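PDB 7CZO: uncharacterized protein HI_0666 from Haemophilus influenzae, which corresponds to the N-terminal domain of HipA toxin and probably takes part in a three-component HipBA toxin-antitoxin system, its exact molecular role being uncertain. Local coordinates for residues A[10-18]-A[29-40]; A[60-69]-A[82-90]. All coordinates share one frame; numbering follows the deposited sequence.

How the contacts relate
Both contacts lie in the HipA N-terminal domain, on opposite sides of the chain's centre. Contact 1 belongs to the antiparallel sheet and the loop after strand 27-31. In contact 2, two short helical pieces and the link between them, 60-69, pack on helix 82-91. Along the chain, contact 1 closes before contact 2 opens. Their centres are about 20 Å apart, yet side chains bridge them. F60 of contact 2 reaches back to contact 1. Its ring atom CZ lies 3.5 Å from L40 CD2 and 3.9 Å from F29 CD1. F60 also touches L20 and Q100 of the sheet, and L88 touches Q100. The helical part is thereby joined to the sheet, mostly through apolar side chains.

Contact 1: residues A[10-18]-A[29-40]; sequences VFLYGEFIG and FSYNPDYQGIPL
The side-chain amide of N32 stands almost upright on the ring of F16. The two planes are 80° apart, and ND2 lies over one face of the ring, toward its rim. The same ring has a cation-pi contact with K9. Next to F16, I17 O accepts a hydrogen bond from the backbone N of N32 at 2.8 Å. G18 pairs with Y31 as an antiparallel non-hydrogen-bonded pair. This bridge belongs to the pairing of strands 15-22 and 27-31, neighbours in the antiparallel sheet. The preceding hairpin, 7-12 with 15-22, turns through a type I' turn from L12 to E15. It then carries a classic beta bulge, with I17 and G18 both facing V10. Beyond strand 27-31 the chain folds back over this hairpin. I17 CB makes a CH-pi contact with one face of Y35, 3.8 Å from the ring centroid. G37 CA covers the opposite face, and Y35 OH donates to I38 O at 2.7 Å. This bond, within the returning loop, holds the hydroxyl end of the ring against I38 O. L40 CG is anti to its backbone N (chi1 178°), which carries CD1 to within 3.9 Å of L12 CD2 and 4.1 Å of I17 CD1. Y31 OH accepts a bond from L40 N at 2.9 Å and is also hydrogen-bonded to F44 O.

Contact 2: residues A[60-69]-A[82-90]; sequences FASLVPEGWL and SDMFRFLLN
The backbones come closest at A61 and M84, whose CA atoms are 6.8 Å apart, and at V64 and L88. Helix 58-62, a short link and the start of helix 66-70 pack against one side of helix 82-91 in the HipA N-terminal domain. P65 occupies the N-cap position of helix 66-70. No hydrogen bond crosses between the segments, so the contact rests on side-chain packing. M84, F87 and L88 carry it from helix 82-91. M84 is bent near its end (chi3 54°), and its CE methyl is turned toward A61 CB and V64 CG2, the latter at 3.6 Å. Its CG lies 3.9 Å from W68 CZ3. L69 CD2 approaches the sulfur of M84. F87 meets W68 and P65. The five-membered ring of W68 and the ring of F87 have centroids 4.5 Å apart, with planes at 48°, so they meet obliquely. F87 CD1 sits over one face of the indole, toward its rim, and the two side chains run past each other in opposite directions. CZ at the far end of F87 meets P65 CD. Within helix 82-91, R86 NH2 forms a salt bridge with D83 OD1 at 3.0 Å. L88 fills the F60 end of the contact. Its CD2 lies 4.0 Å from V64 CG2 and also touches L63 CB, while its CD1 packs 3.7 Å from F60 O.

Contact 1: residues A[10-18]-A[29-40]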
loop_
_atom_site.group_PDB
_atom_site.type_symbol
_atom_site.label_atom_id
_atom_site.label_comp_id
_atom_site.label_asym_id
_atom_site.label_seq_id
_atom_site.Cartn_x
_atom_site.Cartn_y
_atom_site.Cartn_z
ATOM N N VAL A 10 -7.346 -2.371 -1.349
ATOM C CA VAL A 10 -7.227 -0.931 -1.375
ATOM C C VAL A 10 -8.557 -0.318 -1.694
ATOM O O VAL A 10 -9.143 -0.596 -2.740
ATOM C CB VAL A 10 -6.211 -0.508 -2.441
ATOM C CG1 VAL A 10 -6.309 0.988 -2.738
ATOM C CG2 VAL A 10 -4.794 -0.916 -1.983
ATOM N N PHE A 11 -9.012 0.530 -0.785
ATOM C CA PHE A 11 -10.273 1.247 -0.912
ATOM C C PHE A 11 -9.993 2.749 -1.070
ATOM O O PHE A 11 -9.078 3.261 -0.451
ATOM C CB PHE A 11 -11.112 1.022 0.345
ATOM C CG PHE A 11 -11.583 -0.382 0.528
ATOM C CD1 PHE A 11 -10.790 -1.319 1.168
ATOM C CD2 PHE A 11 -12.833 -0.781 0.059
ATOM C CE1 PHE A 11 -11.230 -2.628 1.351
ATOM C CE2 PHE A 11 -13.283 -2.088 0.240
ATOM C CZ PHE A 11 -12.472 -3.009 0.892
ATOM N N LEU A 12 -10.773 3.415 -1.919
ATOM C CA LEU A 12 -10.736 4.889 -2.158
ATOM C C LEU A 12 -12.190 5.471 -2.096
ATOM O O LEU A 12 -13.133 4.933 -2.695
ATOM C CB LEU A 12 -10.146 5.143 -3.506
ATOM C CG LEU A 12 -9.829 6.567 -3.899
ATOM C CD1 LEU A 12 -8.962 7.264 -2.866
ATOM C CD2 LEU A 12 -9.121 6.538 -5.255
ATOM N N TYR A 13 -12.389 6.510 -1.296
ATOM C CA TYR A 13 -13.732 7.009 -0.982
ATOM C C TYR A 13 -14.770 5.906 -0.838
ATOM O O TYR A 13 -15.885 6.048 -1.369
ATOM C CB TYR A 13 -14.231 7.995 -2.058
ATOM C CG TYR A 13 -13.207 9.047 -2.435
ATOM C CD1 TYR A 13 -12.805 10.027 -1.553
ATOM C CD2 TYR A 13 -12.664 9.052 -3.662
ATOM C CE1 TYR A 13 -11.878 10.986 -1.943
ATOM C CE2 TYR A 13 -11.725 9.967 -4.038
ATOM C CZ TYR A 13 -11.338 10.939 -3.189
ATOM O OH TYR A 13 -10.350 11.838 -3.630
ATOM N N GLY A 14 -14.429 4.832 -0.128
ATOM C CA GLY A 14 -15.410 3.800 0.248
ATOM C C GLY A 14 -15.423 2.569 -0.656
ATOM O O GLY A 14 -15.916 1.514 -0.260
ATOM N N GLU A 15 -14.866 2.694 -1.862
ATOM C CA GLU A 15 -14.957 1.646 -2.874
ATOM C C GLU A 15 -13.634 0.900 -3.069
ATOM O O GLU A 15 -12.602 1.526 -3.290
ATOM C CB GLU A 15 -15.361 2.259 -4.229
ATOM C CG GLU A 15 -16.550 3.210 -4.191
ATOM C CD GLU A 15 -17.850 2.540 -3.760
ATOM O OE1 GLU A 15 -18.164 1.425 -4.254
ATOM O OE2 GLU A 15 -18.568 3.148 -2.935
ATOM N N PHE A 16 -13.696 -0.428 -3.009
ATOM C CA PHE A 16 -12.594 -1.316 -3.357
ATOM C C PHE A 16 -12.148 -1.001 -4.761
ATOM O O PHE A 16 -12.955 -1.114 -5.678
ATOM C CB PHE A 16 -13.073 -2.771 -3.301
ATOM C CG PHE A 16 -12.040 -3.785 -3.669
ATOM C CD1 PHE A 16 -10.695 -3.602 -3.362
ATOM C CD2 PHE A 16 -12.418 -4.962 -4.278
ATOM C CE1 PHE A 16 -9.749 -4.564 -3.689
ATOM C CE2 PHE A 16 -11.478 -5.933 -4.604
ATOM C CZ PHE A 16 -10.140 -5.733 -4.308
ATOM N N ILE A 17 -10.884 -0.581 -4.921
ATOM C CA ILE A 17 -10.350 -0.261 -6.246
ATOM C C ILE A 17 -9.186 -1.160 -6.709
ATOM O O ILE A 17 -8.833 -1.121 -7.892
ATOM C CB ILE A 17 -9.881 1.197 -6.328
ATOM C CG1 ILE A 17 -8.612 1.393 -5.514
ATOM C CG2 ILE A 17 -10.945 2.134 -5.817
ATOM C CD1 ILE A 17 -8.030 2.788 -5.581
ATOM N N GLY A 18 -8.566 -1.940 -5.813
ATOM C CA GLY A 18 -7.413 -2.763 -6.226
ATOM C C GLY A 18 -6.611 -3.392 -5.104
ATOM O O GLY A 18 -7.073 -3.438 -3.974
ATOM N N PHE A 29 1.159 -2.789 -7.146
ATOM C CA PHE A 29 -0.166 -2.234 -7.113
ATOM C C PHE A 29 -0.856 -2.585 -8.404
ATOM O O PHE A 29 -0.243 -2.474 -9.460
ATOM C CB PHE A 29 -0.142 -0.709 -6.947
ATOM C CG PHE A 29 -1.510 -0.094 -7.042
ATOM C CD1 PHE A 29 -2.529 -0.513 -6.179
ATOM C CD2 PHE A 29 -1.804 0.841 -8.013
ATOM C CE1 PHE A 29 -3.811 -0.012 -6.266
ATOM C CE2 PHE A 29 -3.077 1.353 -8.106
ATOM C CZ PHE A 29 -4.081 0.926 -7.228
ATOM N N SER A 30 -2.138 -2.950 -8.318
ATOM C CA SER A 30 -2.957 -3.196 -9.494
ATOM C C SER A 30 -4.412 -2.803 -9.268
ATOM O O SER A 30 -4.957 -3.026 -8.183
ATOM C CB SER A 30 -2.907 -4.676 -9.884
ATOM O OG SER A 30 -3.481 -5.503 -8.870
ATOM N N TYR A 31 -5.031 -2.214 -10.292
ATOM C CA TYR A 31 -6.446 -1.790 -10.231
ATOM C C TYR A 31 -7.365 -2.969 -10.532
ATOM O O TYR A 31 -7.129 -3.704 -11.462
ATOM C CB TYR A 31 -6.724 -0.705 -11.295
ATOM C CG TYR A 31 -6.249 0.688 -10.968
ATOM C CD1 TYR A 31 -6.861 1.418 -9.959
ATOM C CD2 TYR A 31 -5.224 1.283 -11.677
ATOM C CE1 TYR A 31 -6.456 2.689 -9.654
ATOM C CE2 TYR A 31 -4.773 2.564 -11.362
ATOM C CZ TYR A 31 -5.411 3.260 -10.351
ATOM O OH TYR A 31 -5.036 4.547 -10.018
ATOM N N ASN A 32 -8.441 -3.127 -9.798
ATOM C CA ASN A 32 -9.492 -4.044 -10.234
ATOM C C ASN A 32 -9.871 -3.891 -11.713
ATOM O O ASN A 32 -9.847 -2.794 -12.268
ATOM C CB ASN A 32 -10.730 -3.897 -9.351
ATOM C CG ASN A 32 -10.533 -4.536 -8.001
ATOM O OD1 ASN A 32 -9.639 -5.371 -7.832
ATOM N ND2 ASN A 32 -11.352 -4.155 -7.030
ATOM N N PRO A 33 -10.208 -5.005 -12.372
ATOM C CA PRO A 33 -10.445 -4.932 -13.823
ATOM C C PRO A 33 -11.694 -4.134 -14.192
ATOM O O PRO A 33 -11.736 -3.541 -15.272
ATOM C CB PRO A 33 -10.601 -6.391 -14.236
ATOM C CG PRO A 33 -10.417 -7.212 -12.993
ATOM C CD PRO A 33 -10.534 -6.324 -11.813
ATOM N N ASP A 34 -12.694 -4.114 -13.310
ATOM C CA ASP A 34 -13.915 -3.333 -13.552
ATOM C C ASP A 34 -13.862 -1.964 -12.936
ATOM O O ASP A 34 -14.911 -1.324 -12.818
ATOM C CB ASP A 34 -15.157 -3.975 -12.922
ATOM C CG ASP A 34 -15.205 -5.439 -13.092
ATOM O OD1 ASP A 34 -15.302 -5.891 -14.257
ATOM O OD2 ASP A 34 -15.147 -6.112 -12.040
ATOM N N TYR A 35 -12.691 -1.540 -12.466
ATOM C CA TYR A 35 -12.568 -0.218 -11.898
ATOM C C TYR A 35 -12.236 0.703 -13.025
ATOM O O TYR A 35 -11.098 0.762 -13.519
ATOM C CB TYR A 35 -11.519 -0.126 -10.794
ATOM C CG TYR A 35 -11.506 1.231 -10.119
ATOM C CD1 TYR A 35 -12.464 1.552 -9.151
ATOM C CD2 TYR A 35 -10.542 2.191 -10.435
ATOM C CE1 TYR A 35 -12.463 2.782 -8.512
ATOM C CE2 TYR A 35 -10.541 3.435 -9.811
ATOM C CZ TYR A 35 -11.505 3.728 -8.838
ATOM O OH TYR A 35 -11.535 4.973 -8.202
ATOM N N GLN A 36 -13.293 1.333 -13.496
ATOM C CA GLN A 36 -13.201 2.583 -14.180
ATOM C C GLN A 36 -13.698 3.486 -13.067
ATOM O O GLN A 36 -14.666 3.146 -12.369
ATOM C CB GLN A 36 -14.094 2.602 -15.422
ATOM C CG GLN A 36 -13.671 3.641 -16.455
ATOM C CD GLN A 36 -14.175 5.060 -16.161
ATOM O OE1 GLN A 36 -14.678 5.366 -15.068
ATOM N NE2 GLN A 36 -14.043 5.936 -17.153
ATOM N N GLY A 37 -13.014 4.608 -12.877
ATOM C CA GLY A 37 -13.227 5.430 -11.700
ATOM C C GLY A 37 -12.063 6.391 -11.571
ATOM O O GLY A 37 -11.148 6.420 -12.436
ATOM N N ILE A 38 -12.088 7.191 -10.506
ATOM C CA ILE A 38 -11.083 8.248 -10.369
ATOM C C ILE A 38 -9.765 7.592 -9.987
ATOM O O ILE A 38 -9.741 6.706 -9.106
ATOM C CB ILE A 38 -11.513 9.326 -9.352
ATOM C CG1 ILE A 38 -10.506 10.472 -9.360
ATOM C CG2 ILE A 38 -11.713 8.767 -7.947
ATOM C CD1 ILE A 38 -10.885 11.622 -8.442
ATOM N N PRO A 39 -8.674 7.966 -10.680
ATOM C CA PRO A 39 -7.384 7.329 -10.334
ATOM C C PRO A 39 -6.901 7.616 -8.912
ATOM O O PRO A 39 -7.244 8.638 -8.320
ATOM C CB PRO A 39 -6.438 7.895 -11.377
ATOM C CG PRO A 39 -7.342 8.085 -12.579
ATOM C CD PRO A 39 -8.612 8.625 -11.996
ATOM N N LEU A 40 -6.153 6.681 -8.344
ATOM C CA LEU A 40 -5.634 6.856 -6.982
ATOM C C LEU A 40 -4.616 8.017 -6.942
ATOM O O LEU A 40 -4.555 8.801 -5.994
ATOM C CB LEU A 40 -5.023 5.542 -6.489
ATOM C CG LEU A 40 -4.394 5.543 -5.100
ATOM C CD1 LEU A 40 -5.496 5.656 -4.078
ATOM C CD2 LEU A 40 -3.598 4.274 -4.868
#

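Contact 2: residues A[60-69]-A[82-90]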
loop_
_atom_site.group_PDB
_atom_site.type_symbol
_atom_site.label_atom_id
_atom_site.label_comp_id
_atom_site.label_asym_id
_atom_site.label_seq_id
_atom_site.Cartn_x
_atom_site.Cartn_y
_atom_site.Cartn_z
ATOM N N PHE A 60 2.487 5.493 -2.167
ATOM C CA PHE A 60 2.119 4.779 -0.954
ATOM C C PHE A 60 3.091 5.116 0.183
ATOM O O PHE A 60 2.694 5.303 1.314
ATOM C CB PHE A 60 2.073 3.276 -1.205
ATOM C CG PHE A 60 0.860 2.818 -1.954
ATOM C CD1 PHE A 60 -0.351 2.612 -1.302
ATOM C CD2 PHE A 60 0.925 2.543 -3.310
ATOM C CE1 PHE A 60 -1.484 2.172 -2.005
ATOM C CE2 PHE A 60 -0.214 2.095 -4.026
ATOM C CZ PHE A 60 -1.415 1.915 -3.377
ATOM N N ALA A 61 4.372 5.216 -0.088
ATOM C CA ALA A 61 5.271 5.655 0.981
ATOM C C ALA A 61 4.830 7.012 1.500
ATOM O O ALA A 61 5.042 7.313 2.661
ATOM C CB ALA A 61 6.708 5.742 0.501
ATOM N N SER A 62 4.255 7.855 0.643
ATOM C CA SER A 62 3.839 9.219 1.067
ATOM C C SER A 62 2.687 9.217 2.099
ATOM O O SER A 62 2.507 10.183 2.810
ATOM C CB SER A 62 3.422 10.068 -0.129
ATOM O OG SER A 62 2.027 9.867 -0.406
ATOM N N LEU A 63 1.917 8.138 2.166
ATOM C CA LEU A 63 0.763 8.036 3.084
ATOM C C LEU A 63 1.170 7.769 4.508
ATOM O O LEU A 63 0.356 7.836 5.407
ATOM C CB LEU A 63 -0.188 6.898 2.661
ATOM C CG LEU A 63 -0.765 6.991 1.241
ATOM C CD1 LEU A 63 -1.898 6.030 0.939
ATOM C CD2 LEU A 63 -1.246 8.400 0.986
ATOM N N VAL A 64 2.418 7.432 4.727
ATOM C CA VAL A 64 2.891 7.164 6.068
ATOM C C VAL A 64 3.047 8.495 6.841
ATOM O O VAL A 64 3.730 9.408 6.378
ATOM C CB VAL A 64 4.225 6.412 6.009
ATOM C CG1 VAL A 64 4.768 6.195 7.414
ATOM C CG2 VAL A 64 4.026 5.092 5.287
ATOM N N PRO A 65 2.416 8.611 8.020
ATOM C CA PRO A 65 2.504 9.909 8.671
ATOM C C PRO A 65 3.915 10.251 9.142
ATOM O O PRO A 65 4.624 9.396 9.687
ATOM C CB PRO A 65 1.544 9.773 9.875
ATOM C CG PRO A 65 0.633 8.659 9.510
ATOM C CD PRO A 65 1.522 7.699 8.755
ATOM N N GLU A 66 4.287 11.512 8.928
ATOM C CA GLU A 66 5.515 12.103 9.438
ATOM C C GLU A 66 5.751 11.673 10.844
ATOM O O GLU A 66 6.765 11.095 11.159
ATOM C CB GLU A 66 5.387 13.613 9.408
ATOM C CG GLU A 66 5.722 14.180 8.047
ATOM C CD GLU A 66 5.363 15.635 7.911
ATOM O OE1 GLU A 66 5.113 16.289 8.956
ATOM O OE2 GLU A 66 5.324 16.108 6.745
ATOM N N GLY A 67 4.759 11.924 11.676
ATOM C CA GLY A 67 4.798 11.526 13.055
ATOM C C GLY A 67 5.359 10.163 13.367
ATOM O O GLY A 67 6.041 10.000 14.377
ATOM N N TRP A 68 5.062 9.177 12.537
ATOM C CA TRP A 68 5.530 7.810 12.797
ATOM C C TRP A 68 6.981 7.631 12.323
ATOM O O TRP A 68 7.733 6.820 12.861
ATOM C CB TRP A 68 4.637 6.828 12.066
ATOM C CG TRP A 68 5.050 5.424 12.162
ATOM C CD1 TRP A 68 4.677 4.534 13.108
ATOM C CD2 TRP A 68 5.862 4.710 11.235
ATOM N NE1 TRP A 68 5.224 3.306 12.851
ATOM C CE2 TRP A 68 5.953 3.385 11.696
ATOM C CE3 TRP A 68 6.506 5.055 10.049
ATOM C CZ2 TRP A 68 6.692 2.404 11.028
ATOM C CZ3 TRP A 68 7.245 4.076 9.385
ATOM C CH2 TRP A 68 7.324 2.770 9.880
ATOM N N LEU A 69 7.353 8.363 11.286
ATOM C CA LEU A 69 8.729 8.383 10.856
ATOM C C LEU A 69 9.581 9.083 11.922
ATOM O O LEU A 69 10.528 8.474 12.408
ATOM C CB LEU A 69 8.854 9.079 9.500
ATOM C CG LEU A 69 8.045 8.424 8.364
ATOM C CD1 LEU A 69 8.008 9.366 7.161
ATOM C CD2 LEU A 69 8.547 7.030 7.975
ATOM N N SER A 82 9.718 -2.600 3.989
ATOM C CA SER A 82 8.754 -3.561 4.487
ATOM C C SER A 82 8.114 -3.025 5.762
ATOM O O SER A 82 6.984 -3.386 6.097
ATOM C CB SER A 82 9.431 -4.892 4.776
ATOM O OG SER A 82 10.002 -5.405 3.593
ATOM N N ASP A 83 8.835 -2.160 6.470
ATOM C CA ASP A 83 8.340 -1.600 7.730
ATOM C C ASP A 83 7.235 -0.637 7.467
ATOM O O ASP A 83 6.275 -0.580 8.212
ATOM C CB ASP A 83 9.458 -0.915 8.516
ATOM C CG ASP A 83 10.324 -1.921 9.256
ATOM O OD1 ASP A 83 9.764 -2.998 9.627
ATOM O OD2 ASP A 83 11.536 -1.641 9.445
ATOM N N MET A 84 7.391 0.098 6.380
ATOM C CA MET A 84 6.367 0.989 5.860
ATOM C C MET A 84 5.159 0.280 5.285
ATOM O O MET A 84 4.038 0.646 5.605
ATOM C CB MET A 84 7.009 1.946 4.861
ATOM C CG MET A 84 7.751 2.984 5.660
ATOM S SD MET A 84 8.554 4.259 4.751
ATOM C CE MET A 84 7.286 4.966 3.724
ATOM N N PHE A 85 5.373 -0.753 4.478
ATOM C CA PHE A 85 4.268 -1.549 3.965
ATOM C C PHE A 85 3.551 -2.195 5.126
ATOM O O PHE A 85 2.351 -2.380 5.080
ATOM C CB PHE A 85 4.757 -2.630 2.979
ATOM C CG PHE A 85 3.635 -3.468 2.390
ATOM C CD1 PHE A 85 2.768 -2.929 1.468
ATOM C CD2 PHE A 85 3.455 -4.771 2.765
ATOM C CE1 PHE A 85 1.739 -3.666 0.926
ATOM C CE2 PHE A 85 2.425 -5.527 2.210
ATOM C CZ PHE A 85 1.567 -4.978 1.280
ATOM N N ARG A 86 4.278 -2.544 6.179
ATOM C CA ARG A 86 3.613 -3.154 7.330
ATOM C C ARG A 86 2.721 -2.090 8.015
ATOM O O ARG A 86 1.591 -2.356 8.375
ATOM C CB ARG A 86 4.639 -3.742 8.297
ATOM C CG ARG A 86 4.149 -4.930 9.110
ATOM C CD ARG A 86 5.205 -5.455 10.106
ATOM N NE ARG A 86 6.607 -5.194 9.722
ATOM C CZ ARG A 86 7.272 -5.792 8.725
ATOM N NH1 ARG A 86 6.684 -6.709 7.954
ATOM N NH2 ARG A 86 8.537 -5.450 8.478
ATOM N N PHE A 87 3.226 -0.873 8.160
ATOM C CA PHE A 87 2.462 0.171 8.790
ATOM C C PHE A 87 1.199 0.406 7.981
ATOM O O PHE A 87 0.084 0.386 8.515
ATOM C CB PHE A 87 3.255 1.439 8.855
ATOM C CG PHE A 87 2.449 2.597 9.295
ATOM C CD1 PHE A 87 2.442 2.984 10.613
ATOM C CD2 PHE A 87 1.678 3.291 8.392
ATOM C CE1 PHE A 87 1.669 4.053 11.027
ATOM C CE2 PHE A 87 0.899 4.371 8.793
ATOM C CZ PHE A 87 0.896 4.745 10.115
ATOM N N LEU A 88 1.357 0.564 6.672
ATOM C CA LEU A 88 0.166 0.701 5.818
ATOM C C LEU A 88 -0.858 -0.376 6.129
ATOM O O LEU A 88 -2.038 -0.070 6.256
ATOM C CB LEU A 88 0.518 0.718 4.319
ATOM C CG LEU A 88 1.338 1.981 4.003
ATOM C CD1 LEU A 88 1.807 1.966 2.564
ATOM C CD2 LEU A 88 0.556 3.244 4.342
ATOM N N LEU A 89 -0.404 -1.617 6.301
ATOM C CA LEU A 89 -1.316 -2.733 6.561
ATOM C C LEU A 89 -1.891 -2.700 7.963
ATOM O O LEU A 89 -3.066 -2.985 8.141
ATOM C CB LEU A 89 -0.614 -4.051 6.351
ATOM C CG LEU A 89 -0.316 -4.458 4.911
ATOM C CD1 LEU A 89 0.487 -5.766 4.942
ATOM C CD2 LEU A 89 -1.612 -4.648 4.163
ATOM N N ASN A 90 -1.095 -2.319 8.953
ATOM C CA ASN A 90 -1.603 -2.224 10.316
ATOM C C ASN A 90 -2.473 -1.050 10.642
ATOM O O ASN A 90 -3.155 -1.109 11.643
ATOM C CB ASN A 90 -0.468 -2.195 11.316
ATOM C CG ASN A 90 0.358 -3.465 11.278
ATOM O OD1 ASN A 90 -0.159 -4.549 10.946
ATOM N ND2 ASN A 90 1.662 -3.332 11.585
#